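Local coordinates for putative aldo/keto reductase (Salmonella enterica subsp. enterica serovar Typhimurium, PDB 4R9O), which probably acts as an NADP-dependent oxidoreductase of the aldo/keto reductase family, though its substrate is not established, at residues S33-L45 with F67-L81. Residues are numbered along the deposited sequence; the frame is centred on the assembly and turned at random.
Sequences SARQLVSFIEEHL and FGEALTLAPHLREKL
Ile41 of helix 34-45 meets Leu77, which lies in the segment after helix 67-73; beside this the two helices pack on the outside of the aldo/keto reductase TIM barrel. Helix 34-45 and helix segment 67-73 cross at -79°, with their axes 8.4 Å apart. No hydrogen bond joins the two segments; the contact is almost wholly apolar.

Ile41 works with both of its branches. Ile41 CG2, anti to the backbone N, points to Leu77 and lies 3.7 Å from Leu77 CD1. Its CG1 arm goes the other way, and Ile41 CD1 comes within 3.6 Å of CE1 of the Phe67 ring. That ring also packs edge-to-face with His54 and Tyr24. Ile41 also touches Tyr24, so the two share a neighbour.

Leu45 continues the row one helical turn on. Its two methyls divide the work: CD2 leans on CD2 of Leu77 and CB of Lys80, while Leu45 CD1 lies 3.8 Å from Leu81 CD2. Leu81 leads into strand 82-90, so the helix packs against the connection as well as the helix before it. Beside this end, His44 ND1 is hydrogen-bonded to Val49 O and His44 NE2 to Tyr24 OH.

At the crossing, Ala70 is a knob in a hole formed by Ala34, Leu37, Val38 and Ile41. Its small methyl lets the backbones close in, and the CA atoms of Ala34 and Ala70 are 5.0 Å apart. Ser33 is the N-cap just before Ala34 and forms a capping box with Gln36.

Leu73 forms the outer margin. Its CG is anti to the carbonyl carbon (chi1 -66°), and its forked end reaches Ala34 and Arg35. Leu73 CD1 is 3.7 Å from Ala34 CB and sits over the centre of one face of the Arg35 guanidinium, 4.1 Å above its plane.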
loop_
_atom_site.group_PDB
_atom_site.type_symbol
_atom_site.label_atom_id
_atom_site.label_comp_id
_atom_site.label_asym_id
_atom_site.label_seq_id
_atom_site.Cartn_x
_atom_site.Cartn_y
_atom_site.Cartn_z
ATOM N N SER C 33 23.884 34.449 -20.846
ATOM C CA SER C 33 25.004 34.472 -21.775
ATOM C C SER C 33 26.198 33.837 -21.075
ATOM O O SER C 33 26.198 33.698 -19.847
ATOM C CB SER C 33 25.343 35.899 -22.199
ATOM O OG SER C 33 25.824 36.628 -21.087
ATOM N N ALA C 34 27.216 33.461 -21.839
ATOM C CA ALA C 34 28.389 32.842 -21.234
ATOM C C ALA C 34 29.055 33.821 -20.260
ATOM O O ALA C 34 29.550 33.414 -19.211
ATOM C CB ALA C 34 29.369 32.385 -22.306
ATOM N N ARG C 35 29.037 35.113 -20.602
ATOM C CA ARG C 35 29.634 36.139 -19.747
ATOM C C ARG C 35 28.853 36.340 -18.446
ATOM O O ARG C 35 29.442 36.517 -17.377
ATOM C CB ARG C 35 29.761 37.462 -20.511
ATOM C CG ARG C 35 31.146 37.682 -21.108
ATOM C CD ARG C 35 31.126 38.653 -22.294
ATOM N NE ARG C 35 30.810 37.901 -23.501
ATOM C CZ ARG C 35 31.718 37.378 -24.318
ATOM N NH1 ARG C 35 33.013 37.571 -24.099
ATOM N NH2 ARG C 35 31.319 36.683 -25.374
ATOM N N GLN C 36 27.529 36.287 -18.525
ATOM C CA GLN C 36 26.711 36.363 -17.321
ATOM C C GLN C 36 26.921 35.149 -16.411
ATOM O O GLN C 36 26.870 35.262 -15.186
ATOM C CB GLN C 36 25.237 36.497 -17.689
ATOM C CG GLN C 36 24.816 37.928 -17.984
ATOM C CD GLN C 36 23.391 38.008 -18.476
ATOM O OE1 GLN C 36 22.963 37.188 -19.291
ATOM N NE2 GLN C 36 22.638 38.989 -17.976
ATOM N N LEU C 37 27.166 33.991 -17.012
ATOM C CA LEU C 37 27.442 32.783 -16.245
ATOM C C LEU C 37 28.789 32.898 -15.520
ATOM O O LEU C 37 28.925 32.473 -14.371
ATOM C CB LEU C 37 27.424 31.564 -17.162
ATOM C CG LEU C 37 27.620 30.200 -16.516
ATOM C CD1 LEU C 37 26.654 30.044 -15.348
ATOM C CD2 LEU C 37 27.417 29.118 -17.567
ATOM N N VAL C 38 29.775 33.489 -16.190
ATOM C CA VAL C 38 31.064 33.759 -15.562
ATOM C C VAL C 38 30.881 34.563 -14.275
ATOM O O VAL C 38 31.430 34.214 -13.227
ATOM C CB VAL C 38 32.012 34.532 -16.509
ATOM C CG1 VAL C 38 33.191 35.108 -15.732
ATOM C CG2 VAL C 38 32.482 33.630 -17.652
ATOM N N SER C 39 30.107 35.639 -14.368
ATOM C CA SER C 39 29.856 36.514 -13.226
ATOM C C SER C 39 29.136 35.787 -12.087
ATOM O O SER C 39 29.473 35.979 -10.916
ATOM C CB SER C 39 29.040 37.730 -13.667
ATOM O OG SER C 39 29.677 38.374 -14.750
ATOM N N PHE C 40 28.146 34.968 -12.441
ATOM C CA PHE C 40 27.386 34.189 -11.460
ATOM C C PHE C 40 28.272 33.184 -10.719
ATOM O O PHE C 40 28.176 33.039 -9.501
ATOM C CB PHE C 40 26.217 33.456 -12.139
ATOM C CG PHE C 40 25.413 32.603 -11.200
ATOM C CD1 PHE C 40 24.546 33.184 -10.288
ATOM C CD2 PHE C 40 25.526 31.219 -11.224
ATOM C CE1 PHE C 40 23.808 32.409 -9.416
ATOM C CE2 PHE C 40 24.797 30.429 -10.351
ATOM C CZ PHE C 40 23.935 31.015 -9.447
ATOM N N ILE C 41 29.123 32.486 -11.465
ATOM C CA ILE C 41 30.099 31.571 -10.883
ATOM C C ILE C 41 31.023 32.321 -9.929
ATOM O O ILE C 41 31.203 31.915 -8.785
ATOM C CB ILE C 41 30.940 30.870 -11.976
ATOM C CG1 ILE C 41 30.057 29.939 -12.815
ATOM C CG2 ILE C 41 32.097 30.092 -11.348
ATOM C CD1 ILE C 41 30.736 29.403 -14.059
ATOM N N GLU C 42 31.597 33.428 -10.401
ATOM C CA GLU C 42 32.465 34.254 -9.566
ATOM C C GLU C 42 31.758 34.723 -8.302
ATOM O O GLU C 42 32.381 34.850 -7.251
ATOM C CB GLU C 42 32.976 35.470 -10.357
ATOM C CG GLU C 42 33.994 35.117 -11.414
ATOM C CD GLU C 42 34.478 36.328 -12.177
ATOM O OE1 GLU C 42 33.806 37.378 -12.110
ATOM O OE2 GLU C 42 35.529 36.223 -12.843
ATOM N N GLU C 43 30.457 34.984 -8.401
ATOM C CA GLU C 43 29.704 35.486 -7.256
ATOM C C GLU C 43 29.448 34.405 -6.203
ATOM O O GLU C 43 29.495 34.691 -5.004
ATOM C CB GLU C 43 28.381 36.112 -7.713
ATOM C CG GLU C 43 28.514 37.612 -8.026
ATOM C CD GLU C 43 27.314 38.197 -8.754
ATOM O OE1 GLU C 43 26.506 37.420 -9.300
ATOM O OE2 GLU C 43 27.183 39.440 -8.785
ATOM N N HIS C 44 29.180 33.166 -6.614
ATOM C CA HIS C 44 28.939 32.161 -5.586
ATOM C C HIS C 44 30.284 31.645 -5.066
ATOM O O HIS C 44 30.393 31.232 -3.908
ATOM C CB HIS C 44 27.989 31.035 -6.075
ATOM C CG HIS C 44 28.557 30.071 -7.080
ATOM N ND1 HIS C 44 29.637 29.254 -6.819
ATOM C CD2 HIS C 44 28.115 29.722 -8.314
ATOM C CE1 HIS C 44 29.863 28.478 -7.866
ATOM N NE2 HIS C 44 28.950 28.738 -8.784
ATOM N N LEU C 45 31.309 31.732 -5.903
ATOM C CA LEU C 45 32.685 31.443 -5.506
ATOM C C LEU C 45 33.113 32.345 -4.349
ATOM O O LEU C 45 33.689 31.882 -3.364
ATOM C CB LEU C 45 33.614 31.632 -6.706
ATOM C CG LEU C 45 34.719 30.630 -7.050
ATOM C CD1 LEU C 45 34.340 29.219 -6.681
ATOM C CD2 LEU C 45 35.033 30.709 -8.540
ATOM N N PHE C 67 28.274 25.368 -19.566
ATOM C CA PHE C 67 29.174 25.651 -18.460
ATOM C C PHE C 67 30.619 25.767 -18.936
ATOM O O PHE C 67 31.349 26.661 -18.512
ATOM C CB PHE C 67 29.067 24.567 -17.386
ATOM C CG PHE C 67 29.603 24.992 -16.053
ATOM C CD1 PHE C 67 28.792 25.668 -15.151
ATOM C CD2 PHE C 67 30.921 24.731 -15.704
ATOM C CE1 PHE C 67 29.285 26.069 -13.916
ATOM C CE2 PHE C 67 31.421 25.136 -14.467
ATOM C CZ PHE C 67 30.598 25.798 -13.572
ATOM N N GLY C 68 31.027 24.869 -19.824
ATOM C CA GLY C 68 32.376 24.896 -20.365
ATOM C C GLY C 68 32.697 26.141 -21.176
ATOM O O GLY C 68 33.859 26.519 -21.312
ATOM N N GLU C 69 31.674 26.782 -21.730
ATOM C CA GLU C 69 31.875 28.043 -22.437
ATOM C C GLU C 69 32.282 29.151 -21.478
ATOM O O GLU C 69 33.083 30.015 -21.825
ATOM C CB GLU C 69 30.613 28.452 -23.189
ATOM C CG GLU C 69 30.269 27.562 -24.361
ATOM C CD GLU C 69 28.951 27.951 -25.008
ATOM O OE1 GLU C 69 28.205 28.760 -24.409
ATOM O OE2 GLU C 69 28.668 27.462 -26.124
ATOM N N ALA C 70 31.720 29.128 -20.271
ATOM C CA ALA C 70 32.095 30.090 -19.240
ATOM C C ALA C 70 33.514 29.823 -18.757
ATOM O O ALA C 70 34.306 30.751 -18.584
ATOM C CB ALA C 70 31.120 30.044 -18.072
ATOM N N LEU C 71 33.836 28.550 -18.547
ATOM C CA LEU C 71 35.184 28.167 -18.134
ATOM C C LEU C 71 36.237 28.525 -19.181
ATOM O O LEU C 71 37.399 28.759 -18.844
ATOM C CB LEU C 71 35.249 26.668 -17.832
ATOM C CG LEU C 71 34.503 26.224 -16.584
ATOM C CD1 LEU C 71 34.775 24.745 -16.272
ATOM C CD2 LEU C 71 34.859 27.122 -15.398
ATOM N N THR C 72 35.833 28.563 -20.446
ATOM C CA THR C 72 36.757 28.895 -21.517
ATOM C C THR C 72 37.054 30.393 -21.500
ATOM O O THR C 72 38.181 30.801 -21.741
ATOM C CB THR C 72 36.211 28.471 -22.898
ATOM O OG1 THR C 72 36.110 27.042 -22.953
ATOM C CG2 THR C 72 37.126 28.948 -24.014
ATOM N N LEU C 73 36.048 31.202 -21.182
ATOM C CA LEU C 73 36.236 32.647 -21.053
ATOM C C LEU C 73 37.022 33.010 -19.794
ATOM O O LEU C 73 37.682 34.046 -19.746
ATOM C CB LEU C 73 34.889 33.367 -21.037
ATOM C CG LEU C 73 34.058 33.320 -22.317
ATOM C CD1 LEU C 73 32.690 33.936 -22.084
ATOM C CD2 LEU C 73 34.779 34.023 -23.451
ATOM N N ALA C 74 36.945 32.160 -18.776
ATOM C CA ALA C 74 37.619 32.420 -17.507
ATOM C C ALA C 74 38.293 31.159 -16.961
ATOM O O ALA C 74 37.806 30.562 -16.001
ATOM C CB ALA C 74 36.629 32.975 -16.491
ATOM N N PRO C 75 39.427 30.758 -17.571
ATOM C CA PRO C 75 40.108 29.481 -17.296
ATOM C C PRO C 75 40.722 29.382 -15.904
ATOM O O PRO C 75 41.038 28.278 -15.464
ATOM C CB PRO C 75 41.201 29.434 -18.367
ATOM C CG PRO C 75 41.454 30.854 -18.703
ATOM C CD PRO C 75 40.119 31.527 -18.619
ATOM N N HIS C 76 40.882 30.510 -15.224
ATOM C CA HIS C 76 41.412 30.510 -13.866
ATOM C C HIS C 76 40.393 29.952 -12.868
ATOM O O HIS C 76 40.761 29.532 -11.772
ATOM C CB HIS C 76 41.830 31.925 -13.456
ATOM C CG HIS C 76 40.696 32.903 -13.430
ATOM N ND1 HIS C 76 40.138 33.428 -14.576
ATOM C CD2 HIS C 76 40.012 33.448 -12.395
ATOM C CE1 HIS C 76 39.158 34.251 -14.248
ATOM N NE2 HIS C 76 39.063 34.283 -12.932
ATOM N N LEU C 77 39.118 29.947 -13.254
ATOM C CA LEU C 77 38.047 29.502 -12.369
ATOM C C LEU C 77 38.106 28.002 -12.096
ATOM O O LEU C 77 37.737 27.548 -11.014
ATOM C CB LEU C 77 36.675 29.839 -12.956
ATOM C CG LEU C 77 36.304 31.300 -13.186
ATOM C CD1 LEU C 77 34.810 31.401 -13.469
ATOM C CD2 LEU C 77 36.705 32.165 -12.003
ATOM N N ARG C 78 38.554 27.250 -13.099
ATOM C CA ARG C 78 38.580 25.789 -13.059
ATOM C C ARG C 78 39.202 25.223 -11.785
ATOM O O ARG C 78 38.619 24.359 -11.126
ATOM C CB ARG C 78 39.342 25.262 -14.280
ATOM C CG ARG C 78 39.502 23.749 -14.330
ATOM C CD ARG C 78 38.166 23.061 -14.303
ATOM N NE ARG C 78 37.825 22.622 -12.960
ATOM C CZ ARG C 78 37.965 21.380 -12.515
ATOM N NH1 ARG C 78 37.631 21.089 -11.272
ATOM N NH2 ARG C 78 38.430 20.433 -13.315
ATOM N N GLU C 79 40.390 25.716 -11.449
ATOM C CA GLU C 79 41.130 25.249 -10.286
ATOM C C GLU C 79 40.412 25.569 -8.982
ATOM O O GLU C 79 40.679 24.956 -7.955
ATOM C CB GLU C 79 42.518 25.877 -10.259
ATOM C CG GLU C 79 43.295 25.746 -11.548
ATOM C CD GLU C 79 44.369 26.818 -11.672
ATOM O OE1 GLU C 79 44.040 28.011 -11.485
ATOM O OE2 GLU C 79 45.541 26.469 -11.938
ATOM N N LYS C 80 39.503 26.535 -9.030
ATOM C CA LYS C 80 38.827 27.000 -7.828
ATOM C C LYS C 80 37.550 26.207 -7.551
ATOM O O LYS C 80 36.927 26.366 -6.502
ATOM C CB LYS C 80 38.497 28.492 -7.945
ATOM C CG LYS C 80 39.700 29.388 -8.211
ATOM C CD LYS C 80 39.289 30.857 -8.201
ATOM C CE LYS C 80 40.473 31.795 -8.451
ATOM N NZ LYS C 80 41.001 31.698 -9.841
ATOM N N LEU C 81 37.169 25.354 -8.496
ATOM C CA LEU C 81 35.928 24.597 -8.393
ATOM C C LEU C 81 36.167 23.110 -8.159
ATOM O O LEU C 81 37.189 22.557 -8.569
ATOM C CB LEU C 81 35.092 24.760 -9.663
ATOM C CG LEU C 81 34.706 26.165 -10.141
ATOM C CD1 LEU C 81 34.425 26.166 -11.645
ATOM C CD2 LEU C 81 33.495 26.647 -9.366
#